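Local coordinates for YcgJ protein (Bacillus subtilis, PDB 1XXL) that is of unknown function but is probably a methyltransferase that uses S-adenosylmethionine as methyl donor, its natural substrate not being established, at residues R24-G29 with E45-D50; L121-Y126 with A229-G234; I178-W183 with Q196-L201. All coordinates share one frame; numbering follows the deposited sequence.

Contact 1 of 3, residues R24-G29 with E45-D50; sequences RVLDIG and ECIGVD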
loop_
_atom_site.group_PDB
_atom_site.type_symbol
_atom_site.label_atom_id
_atom_site.label_comp_id
_atom_site.label_asym_id
_atom_site.label_seq_id
_atom_site.Cartn_x
_atom_site.Cartn_y
_atom_site.Cartn_z
ATOM N N ARG A 24 7.293 6.791 -18.001
ATOM C CA ARG A 24 8.242 6.292 -17.015
ATOM C C ARG A 24 7.516 6.158 -15.678
ATOM O O ARG A 24 6.849 7.104 -15.227
ATOM C CB ARG A 24 9.426 7.242 -16.916
ATOM C CG ARG A 24 10.164 7.372 -18.243
ATOM C CD ARG A 24 11.528 7.975 -18.065
ATOM N NE ARG A 24 12.205 8.243 -19.344
ATOM C CZ ARG A 24 13.303 8.999 -19.475
ATOM N NH1 ARG A 24 13.876 9.589 -18.415
ATOM N NH2 ARG A 24 13.847 9.171 -20.683
ATOM N N VAL A 25 7.632 4.983 -15.066
ATOM C CA VAL A 25 6.872 4.637 -13.868
ATOM C C VAL A 25 7.820 4.306 -12.713
ATOM O O VAL A 25 8.831 3.593 -12.882
ATOM C CB VAL A 25 5.952 3.392 -14.127
ATOM C CG1 VAL A 25 5.138 3.000 -12.902
ATOM C CG2 VAL A 25 5.048 3.628 -15.309
ATOM N N LEU A 26 7.465 4.791 -11.534
ATOM C CA LEU A 26 8.149 4.427 -10.324
ATOM C C LEU A 26 7.181 3.664 -9.423
ATOM O O LEU A 26 6.052 4.126 -9.172
ATOM C CB LEU A 26 8.664 5.677 -9.620
ATOM C CG LEU A 26 9.201 5.530 -8.205
ATOM C CD1 LEU A 26 10.432 4.672 -8.173
ATOM C CD2 LEU A 26 9.492 6.903 -7.599
ATOM N N ASP A 27 7.644 2.523 -8.923
ATOM C CA ASP A 27 6.922 1.730 -7.924
ATOM C C ASP A 27 7.654 1.760 -6.582
ATOM O O ASP A 27 8.794 1.277 -6.455
ATOM C CB ASP A 27 6.766 0.277 -8.378
ATOM C CG ASP A 27 5.947 -0.570 -7.386
ATOM O OD1 ASP A 27 4.968 -0.050 -6.762
ATOM O OD2 ASP A 27 6.288 -1.766 -7.235
ATOM N N ILE A 28 6.986 2.341 -5.594
ATOM C CA ILE A 28 7.512 2.481 -4.258
ATOM C C ILE A 28 7.071 1.323 -3.376
ATOM O O ILE A 28 5.875 1.072 -3.223
ATOM C CB ILE A 28 7.045 3.791 -3.639
ATOM C CG1 ILE A 28 7.547 4.947 -4.502
ATOM C CG2 ILE A 28 7.591 3.909 -2.236
ATOM C CD1 ILE A 28 7.086 6.296 -4.078
ATOM N N GLY A 29 8.038 0.643 -2.777
ATOM C CA GLY A 29 7.790 -0.603 -2.031
ATOM C C GLY A 29 7.545 -1.749 -2.986
ATOM O O GLY A 29 6.535 -2.429 -2.896
ATOM N N GLU A 45 9.296 2.214 -19.266
ATOM C CA GLU A 45 10.229 1.863 -18.226
ATOM C C GLU A 45 9.561 1.900 -16.858
ATOM O O GLU A 45 8.831 2.851 -16.539
ATOM C CB GLU A 45 11.350 2.896 -18.296
ATOM C CG GLU A 45 12.399 2.800 -17.257
ATOM C CD GLU A 45 13.412 3.953 -17.365
ATOM O OE1 GLU A 45 14.261 4.065 -16.454
ATOM O OE2 GLU A 45 13.366 4.735 -18.361
ATOM N N CYS A 46 9.836 0.867 -16.064
ATOM C CA CYS A 46 9.435 0.822 -14.663
ATOM C C CYS A 46 10.658 0.719 -13.766
ATOM O O CYS A 46 11.546 -0.091 -14.011
ATOM C CB CYS A 46 8.585 -0.397 -14.413
ATOM S SG CYS A 46 7.132 -0.425 -15.350
ATOM N N ILE A 47 10.700 1.555 -12.741
ATOM C CA ILE A 47 11.735 1.498 -11.723
ATOM C C ILE A 47 11.064 1.179 -10.405
ATOM O O ILE A 47 10.090 1.824 -10.043
ATOM C CB ILE A 47 12.491 2.808 -11.633
ATOM C CG1 ILE A 47 13.262 3.033 -12.925
ATOM C CG2 ILE A 47 13.457 2.784 -10.454
ATOM C CD1 ILE A 47 14.011 4.341 -12.940
ATOM N N GLY A 48 11.564 0.166 -9.708
ATOM C CA GLY A 48 11.050 -0.209 -8.396
ATOM C C GLY A 48 12.048 0.137 -7.314
ATOM O O GLY A 48 13.250 -0.048 -7.501
ATOM N N VAL A 49 11.582 0.674 -6.195
ATOM C CA VAL A 49 12.442 0.804 -5.018
ATOM C C VAL A 49 11.870 -0.024 -3.884
ATOM O O VAL A 49 10.651 -0.030 -3.664
ATOM C CB VAL A 49 12.688 2.281 -4.568
ATOM C CG1 VAL A 49 13.346 3.074 -5.684
ATOM C CG2 VAL A 49 11.421 2.953 -4.177
ATOM N N ASP A 50 12.749 -0.755 -3.196
ATOM C CA ASP A 50 12.370 -1.490 -2.004
ATOM C C ASP A 50 13.436 -1.289 -0.913
ATOM O O ASP A 50 14.619 -1.083 -1.198
ATOM C CB ASP A 50 12.116 -2.980 -2.303
ATOM C CG ASP A 50 11.299 -3.677 -1.178
ATOM O OD1 ASP A 50 10.044 -3.808 -1.325
ATOM O OD2 ASP A 50 11.902 -4.037 -0.126
#
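Leu26 and Val49 meet methyl to methyl across two adjacent parallel strands, the paired elements of a Rossmann-like beta-alpha-beta unit whose crossover carries helix 34-39. The two side chains cross obliquely, with CD1 of Leu26 4.2 Å from CG1 of Val49. Leu26 holds CG anti to the backbone N (chi1 169°), and its CD1 also comes to 3.4 Å from the carbonyl O of Ile47. Ile28 continues this apolar surface beside Val49, and Val110 and Val113 of helix 103-113 pack onto Ile28 and Leu26. On the other face CB of Val25 lies 4.2 Å from SG of Cys46. Between the two faces, Val25 and Asp27 each donate one backbone hydrogen bond to the facing strand and accept another, which fixes the register. At the start of the strands Arg24 NE and Glu45 OE2 form a long salt bridge of 3.8 Å. The guanidinium and carboxylate planes are 40° apart and OE2 sits well out of the guanidinium plane, so no N-H is aimed at it and the attraction is electrostatic; the N-H of NE is bonded to Gln44. The far end belongs to the cofactor site: Gly29 binds S-adenosylmethionine and Asp50, whose OD1 accepts a hydrogen bond from Gly31 N, is assigned to the same site. There the last bond between the strands is weak, Gly29 N reaching Val49 O at 2.8 Å but with an N-H...O angle of 126°.

Contact 2 of 3, residues L121-Y126 with A229-G234; sequences LLVDHY and AILIQG
The Tyr126 ring presents its edge to Ala229, whose carbonyl O lies near the ring plane, 3.6 Å from CE1 of Tyr126. The side chains of Ile230 and Tyr126 cross at about a right angle, Ile230 CG2 approaching Tyr126 CD1 obliquely, at 3.7 Å. Beyond the edge one water joins Tyr126 OH, at 2.6 Å, to Ala229 O, to which it donates. The other flat group, the His125 imidazole, has Asp124 OD2 over the centre of one face, 3.8 Å above the plane; His98 stacks with this ring, and Glu151 holds ND1. Further along the antiparallel pair the contact turns apolar. Leu122 and Ile232 lie side by side, while CG2 of Val123 meets CD1 of Leu231 at 3.7 Å. This antiparallel last strand beside the parallel ones is a hallmark of class I methyltransferases. The backbone bonds change along the pair: Leu122 and Ile232 exchange two nearly straight ones, whereas Asp124 N to Ile230 O is weak at 3.4 Å. The chemistry thus divides in two: packing and straight backbone bonds hold the greasy part, while at the polar end Asp124 OD2, met by His125 N from above the carboxylate plane and also bonded to His98 ND1, holds the strand in place.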
loop_
_atom_site.group_PDB
_atom_site.type_symbol
_atom_site.label_atom_id
_atom_site.label_comp_id
_atom_site.label_asym_id
_atom_site.label_seq_id
_atom_site.Cartn_x
_atom_site.Cartn_y
_atom_site.Cartn_z
ATOM N N LEU A 121 -0.663 6.786 -7.801
ATOM C CA LEU A 121 -1.675 5.771 -7.593
ATOM C C LEU A 121 -1.352 5.036 -6.310
ATOM O O LEU A 121 -0.366 4.292 -6.227
ATOM C CB LEU A 121 -1.729 4.817 -8.788
ATOM C CG LEU A 121 -2.062 5.516 -10.104
ATOM C CD1 LEU A 121 -1.843 4.595 -11.250
ATOM C CD2 LEU A 121 -3.480 6.022 -10.138
ATOM N N LEU A 122 -2.193 5.260 -5.305
ATOM C CA LEU A 122 -1.948 4.781 -3.971
ATOM C C LEU A 122 -3.035 3.806 -3.576
ATOM O O LEU A 122 -4.207 4.180 -3.535
ATOM C CB LEU A 122 -1.925 5.991 -3.033
ATOM C CG LEU A 122 -1.924 5.753 -1.544
ATOM C CD1 LEU A 122 -0.621 5.115 -1.128
ATOM C CD2 LEU A 122 -2.161 7.074 -0.801
ATOM N N VAL A 123 -2.643 2.554 -3.317
ATOM C CA VAL A 123 -3.528 1.567 -2.744
ATOM C C VAL A 123 -3.035 1.218 -1.358
ATOM O O VAL A 123 -1.863 0.891 -1.168
ATOM C CB VAL A 123 -3.629 0.249 -3.624
ATOM C CG1 VAL A 123 -4.334 -0.887 -2.871
ATOM C CG2 VAL A 123 -4.348 0.560 -4.872
ATOM N N ASP A 124 -3.933 1.305 -0.389
ATOM C CA ASP A 124 -3.640 0.792 0.918
ATOM C C ASP A 124 -4.932 0.532 1.660
ATOM O O ASP A 124 -6.002 0.926 1.233
ATOM C CB ASP A 124 -2.709 1.759 1.702
ATOM C CG ASP A 124 -1.765 1.022 2.668
ATOM O OD1 ASP A 124 -0.864 1.700 3.211
ATOM O OD2 ASP A 124 -1.928 -0.213 2.898
ATOM N N HIS A 125 -4.833 -0.168 2.774
ATOM C CA HIS A 125 -5.940 -0.161 3.696
ATOM C C HIS A 125 -5.793 1.099 4.573
ATOM O O HIS A 125 -4.713 1.685 4.665
ATOM C CB HIS A 125 -6.122 -1.468 4.483
ATOM C CG HIS A 125 -4.858 -2.132 4.886
ATOM N ND1 HIS A 125 -4.232 -1.864 6.078
ATOM C CD2 HIS A 125 -4.109 -3.076 4.265
ATOM C CE1 HIS A 125 -3.139 -2.603 6.172
ATOM N NE2 HIS A 125 -3.038 -3.342 5.080
ATOM N N TYR A 126 -6.904 1.563 5.107
ATOM C CA TYR A 126 -6.927 2.827 5.811
ATOM C C TYR A 126 -7.689 2.720 7.131
ATOM O O TYR A 126 -8.477 1.815 7.336
ATOM C CB TYR A 126 -7.517 3.907 4.898
ATOM C CG TYR A 126 -8.959 3.700 4.472
ATOM C CD1 TYR A 126 -9.276 3.046 3.290
ATOM C CD2 TYR A 126 -9.993 4.161 5.256
ATOM C CE1 TYR A 126 -10.595 2.887 2.891
ATOM C CE2 TYR A 126 -11.284 3.989 4.887
ATOM C CZ TYR A 126 -11.591 3.351 3.698
ATOM O OH TYR A 126 -12.900 3.171 3.359
ATOM N N ALA A 229 -10.102 -0.852 2.235
ATOM C CA ALA A 229 -9.104 -0.630 1.188
ATOM C C ALA A 229 -9.583 0.432 0.258
ATOM O O ALA A 229 -10.790 0.651 0.121
ATOM C CB ALA A 229 -8.855 -1.903 0.439
ATOM N N ILE A 230 -8.629 1.105 -0.379
ATOM C CA ILE A 230 -8.938 2.165 -1.315
ATOM C C ILE A 230 -7.865 2.282 -2.405
ATOM O O ILE A 230 -6.712 1.932 -2.189
ATOM C CB ILE A 230 -9.106 3.503 -0.529
ATOM C CG1 ILE A 230 -9.793 4.559 -1.389
ATOM C CG2 ILE A 230 -7.757 3.937 0.045
ATOM C CD1 ILE A 230 -10.171 5.869 -0.622
ATOM N N LEU A 231 -8.261 2.773 -3.576
ATOM C CA LEU A 231 -7.325 3.357 -4.526
ATOM C C LEU A 231 -7.584 4.836 -4.546
ATOM O O LEU A 231 -8.707 5.286 -4.860
ATOM C CB LEU A 231 -7.470 2.801 -5.939
ATOM C CG LEU A 231 -6.701 3.591 -7.030
ATOM C CD1 LEU A 231 -5.213 3.592 -6.783
ATOM C CD2 LEU A 231 -6.977 3.008 -8.436
ATOM N N ILE A 232 -6.542 5.584 -4.208
ATOM C CA ILE A 232 -6.545 7.026 -4.280
ATOM C C ILE A 232 -5.665 7.408 -5.465
ATOM O O ILE A 232 -4.571 6.850 -5.644
ATOM C CB ILE A 232 -5.947 7.641 -2.986
ATOM C CG1 ILE A 232 -6.865 7.404 -1.791
ATOM C CG2 ILE A 232 -5.679 9.137 -3.137
ATOM C CD1 ILE A 232 -6.118 7.406 -0.483
ATOM N N GLN A 233 -6.135 8.362 -6.257
ATOM C CA GLN A 233 -5.322 8.999 -7.274
ATOM C C GLN A 233 -4.969 10.424 -6.861
ATOM O O GLN A 233 -5.858 11.232 -6.530
ATOM C CB GLN A 233 -6.019 9.008 -8.623
ATOM C CG GLN A 233 -5.156 9.586 -9.750
ATOM C CD GLN A 233 -5.713 9.307 -11.139
ATOM O OE1 GLN A 233 -5.069 8.654 -11.954
ATOM N NE2 GLN A 233 -6.884 9.805 -11.410
ATOM N N GLY A 234 -3.669 10.708 -6.856
ATOM C CA GLY A 234 -3.141 12.078 -6.777
ATOM C C GLY A 234 -2.675 12.588 -8.135
ATOM O O GLY A 234 -2.041 11.860 -8.910
HETATM O O HOH W 1 -13.081 0.895 2.038
#

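Contact 3 of 3, residues I178-W183 with Q196-L201; sequences IQYDSW and QIITHL
Tyr180 and Trp183 pack against Ile197, Ile198 and Leu201 in an apolar helix-to-helix contact, set among the helices that link strand 166-179 to strand 222-236 in this Rossmann-like methyltransferase fold. No hydrogen bond joins residues 178-183 to 196-201. The backbones stay well apart, the nearest CA atoms, those of Tyr180 and Ile198, being 10.1 Å from each other, and long side chains do the bridging. Tyr180 opens helix 180-187 directly after the N-cap residue Gln179. Its CG stands anti to the backbone N (chi1 175°), and the ring beyond it meets three residues of helix 191-202. Ile197 comes to the ring edge near its plane, CG2 lying 3.9 Å from CE2 of Tyr180. Leu201 reaches the same ring atom obliquely through CD1, at 4.1 Å. Ile198 crosses Tyr180 at about a right angle, and its CG1 is 3.4 Å from the phenol OH. That hydroxyl is also hydrogen-bonded to Glu194, so the polar tip of an otherwise greasy side chain is tied to helix 191-202 as well. An alanine in place of Tyr180 would probably open a gap facing Ile197, Ile198 and Leu201 and leave the Glu194 carboxylate without its phenol partner. Pro222, at the start of strand 222-236, touches both Tyr180 and Ile198, placing that strand against the pair.

One helical turn further on, Trp183 supplies the second aromatic group. Its indole makes a cation-pi interaction with Arg144 and an edge-to-face contact with Phe225, while Leu143 of helix 131-144 packs on Ile197. A single methyl spans the two aromatic residues: Ile197 CG2, besides meeting Tyr180, approaches the indole at its edge, 4.2 Å from CZ3 of Trp183.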
loop_
_atom_site.group_PDB
_atom_site.type_symbol
_atom_site.label_atom_id
_atom_site.label_comp_id
_atom_site.label_asym_id
_atom_site.label_seq_id
_atom_site.Cartn_x
_atom_site.Cartn_y
_atom_site.Cartn_z
ATOM N N ILE A 178 -10.212 -10.879 4.797
ATOM C CA ILE A 178 -9.061 -11.584 5.343
ATOM C C ILE A 178 -9.540 -12.895 5.967
ATOM O O ILE A 178 -10.402 -12.893 6.844
ATOM C CB ILE A 178 -8.270 -10.725 6.365
ATOM C CG1 ILE A 178 -7.437 -9.652 5.633
ATOM C CG2 ILE A 178 -7.264 -11.582 7.138
ATOM C CD1 ILE A 178 -8.079 -8.418 5.566
ATOM N N GLN A 179 -8.995 -14.000 5.463
ATOM C CA GLN A 179 -9.198 -15.310 6.036
ATOM C C GLN A 179 -8.155 -15.477 7.142
ATOM O O GLN A 179 -6.960 -15.496 6.892
ATOM C CB GLN A 179 -9.072 -16.409 4.972
ATOM C CG GLN A 179 -10.061 -16.291 3.778
ATOM C CD GLN A 179 -11.544 -16.189 4.173
ATOM O OE1 GLN A 179 -12.300 -15.329 3.657
ATOM N NE2 GLN A 179 -11.960 -17.026 5.101
ATOM N N TYR A 180 -8.645 -15.549 8.372
ATOM C CA TYR A 180 -7.818 -15.455 9.561
ATOM C C TYR A 180 -6.668 -16.481 9.621
ATOM O O TYR A 180 -5.506 -16.108 9.888
ATOM C CB TYR A 180 -8.714 -15.567 10.806
ATOM C CG TYR A 180 -7.900 -15.603 12.067
ATOM C CD1 TYR A 180 -7.594 -16.814 12.687
ATOM C CD2 TYR A 180 -7.377 -14.430 12.607
ATOM C CE1 TYR A 180 -6.806 -16.853 13.831
ATOM C CE2 TYR A 180 -6.579 -14.460 13.764
ATOM C CZ TYR A 180 -6.305 -15.667 14.359
ATOM O OH TYR A 180 -5.524 -15.696 15.483
ATOM N N ASP A 181 -6.970 -17.752 9.343
ATOM C CA ASP A 181 -5.975 -18.830 9.515
ATOM C C ASP A 181 -4.809 -18.579 8.597
ATOM O O ASP A 181 -3.648 -18.707 8.973
ATOM C CB ASP A 181 -6.549 -20.208 9.190
ATOM C CG ASP A 181 -7.350 -20.828 10.341
ATOM O OD1 ASP A 181 -7.212 -20.423 11.540
ATOM O OD2 ASP A 181 -8.131 -21.769 10.020
ATOM N N SER A 182 -5.135 -18.212 7.374
ATOM C CA SER A 182 -4.138 -17.941 6.358
ATOM C C SER A 182 -3.313 -16.688 6.683
ATOM O O SER A 182 -2.103 -16.673 6.522
ATOM C CB SER A 182 -4.859 -17.813 5.026
ATOM O OG SER A 182 -4.017 -17.252 4.061
ATOM N N TRP A 183 -3.984 -15.648 7.156
ATOM C CA TRP A 183 -3.347 -14.393 7.563
ATOM C C TRP A 183 -2.317 -14.594 8.687
ATOM O O TRP A 183 -1.244 -14.016 8.662
ATOM C CB TRP A 183 -4.464 -13.463 8.036
ATOM C CG TRP A 183 -4.106 -12.060 8.359
ATOM C CD1 TRP A 183 -3.704 -11.110 7.497
ATOM C CD2 TRP A 183 -4.207 -11.435 9.635
ATOM N NE1 TRP A 183 -3.527 -9.926 8.155
ATOM C CE2 TRP A 183 -3.819 -10.107 9.475
ATOM C CE3 TRP A 183 -4.567 -11.889 10.913
ATOM C CZ2 TRP A 183 -3.804 -9.198 10.533
ATOM C CZ3 TRP A 183 -4.543 -11.003 11.959
ATOM C CH2 TRP A 183 -4.160 -9.662 11.767
ATOM N N GLN A 196 -2.973 -12.592 21.809
ATOM C CA GLN A 196 -3.327 -11.156 21.920
ATOM C C GLN A 196 -4.270 -10.710 20.783
ATOM O O GLN A 196 -5.214 -9.957 21.004
ATOM C CB GLN A 196 -2.081 -10.263 21.920
ATOM C CG GLN A 196 -1.148 -10.461 23.112
ATOM C CD GLN A 196 0.142 -9.610 22.991
ATOM O OE1 GLN A 196 0.079 -8.380 22.807
ATOM N NE2 GLN A 196 1.306 -10.267 23.101
ATOM N N ILE A 197 -3.991 -11.171 19.570
ATOM C CA ILE A 197 -4.879 -10.906 18.412
ATOM C C ILE A 197 -6.278 -11.466 18.666
ATOM O O ILE A 197 -7.270 -10.786 18.437
ATOM C CB ILE A 197 -4.305 -11.496 17.107
ATOM C CG1 ILE A 197 -3.108 -10.660 16.661
ATOM C CG2 ILE A 197 -5.360 -11.483 16.015
ATOM C CD1 ILE A 197 -2.240 -11.281 15.692
ATOM N N ILE A 198 -6.356 -12.702 19.164
ATOM C CA ILE A 198 -7.635 -13.355 19.391
ATOM C C ILE A 198 -8.441 -12.574 20.426
ATOM O O ILE A 198 -9.620 -12.306 20.218
ATOM C CB ILE A 198 -7.461 -14.844 19.790
ATOM C CG1 ILE A 198 -6.872 -15.647 18.608
ATOM C CG2 ILE A 198 -8.778 -15.427 20.234
ATOM C CD1 ILE A 198 -6.339 -17.062 18.973
ATOM N N THR A 199 -7.794 -12.176 21.524
ATOM C CA THR A 199 -8.439 -11.338 22.558
ATOM C C THR A 199 -8.947 -10.003 21.978
ATOM O O THR A 199 -10.050 -9.571 22.280
ATOM C CB THR A 199 -7.464 -11.039 23.735
ATOM O OG1 THR A 199 -7.066 -12.263 24.346
ATOM C CG2 THR A 199 -8.094 -10.165 24.798
ATOM N N HIS A 200 -8.123 -9.364 21.152
ATOM C CA HIS A 200 -8.466 -8.090 20.509
ATOM C C HIS A 200 -9.736 -8.218 19.675
ATOM O O HIS A 200 -10.644 -7.401 19.783
ATOM C CB HIS A 200 -7.286 -7.651 19.629
ATOM C CG HIS A 200 -7.379 -6.253 19.114
ATOM N ND1 HIS A 200 -7.517 -5.158 19.941
ATOM C CD2 HIS A 200 -7.320 -5.770 17.850
ATOM C CE1 HIS A 200 -7.551 -4.060 19.206
ATOM N NE2 HIS A 200 -7.428 -4.402 17.931
ATOM N N LEU A 201 -9.795 -9.264 18.853
ATOM C CA LEU A 201 -10.963 -9.531 17.993
ATOM C C LEU A 201 -12.199 -9.925 18.796
ATOM O O LEU A 201 -13.299 -9.484 18.500
ATOM C CB LEU A 201 -10.626 -10.618 16.946
ATOM C CG LEU A 201 -9.624 -10.209 15.843
ATOM C CD1 LEU A 201 -9.071 -11.417 15.039
ATOM C CD2 LEU A 201 -10.228 -9.182 14.897
#

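The three contacts follow one mixed sheet outward from its cofactor-binding part. Contact 1 closes first along the chain; contact 2 then joins residues more than a hundred positions apart, and contact 3 forms within that interval. The centres of contacts 1 and 2 are about 17 Å apart, with strand 88-94 between strands 24-28 and 118-125. Contact 3 lies about 24 Å from contact 2 and 32 Å from contact 1, centre to centre, on the opposite side of the chain's centre from contact 1. Strand 222-236 supplies one side of contact 2, and its antiparallel neighbour 166-179 ends where contact 3 begins, connecting the helical region to the methyltransferase core.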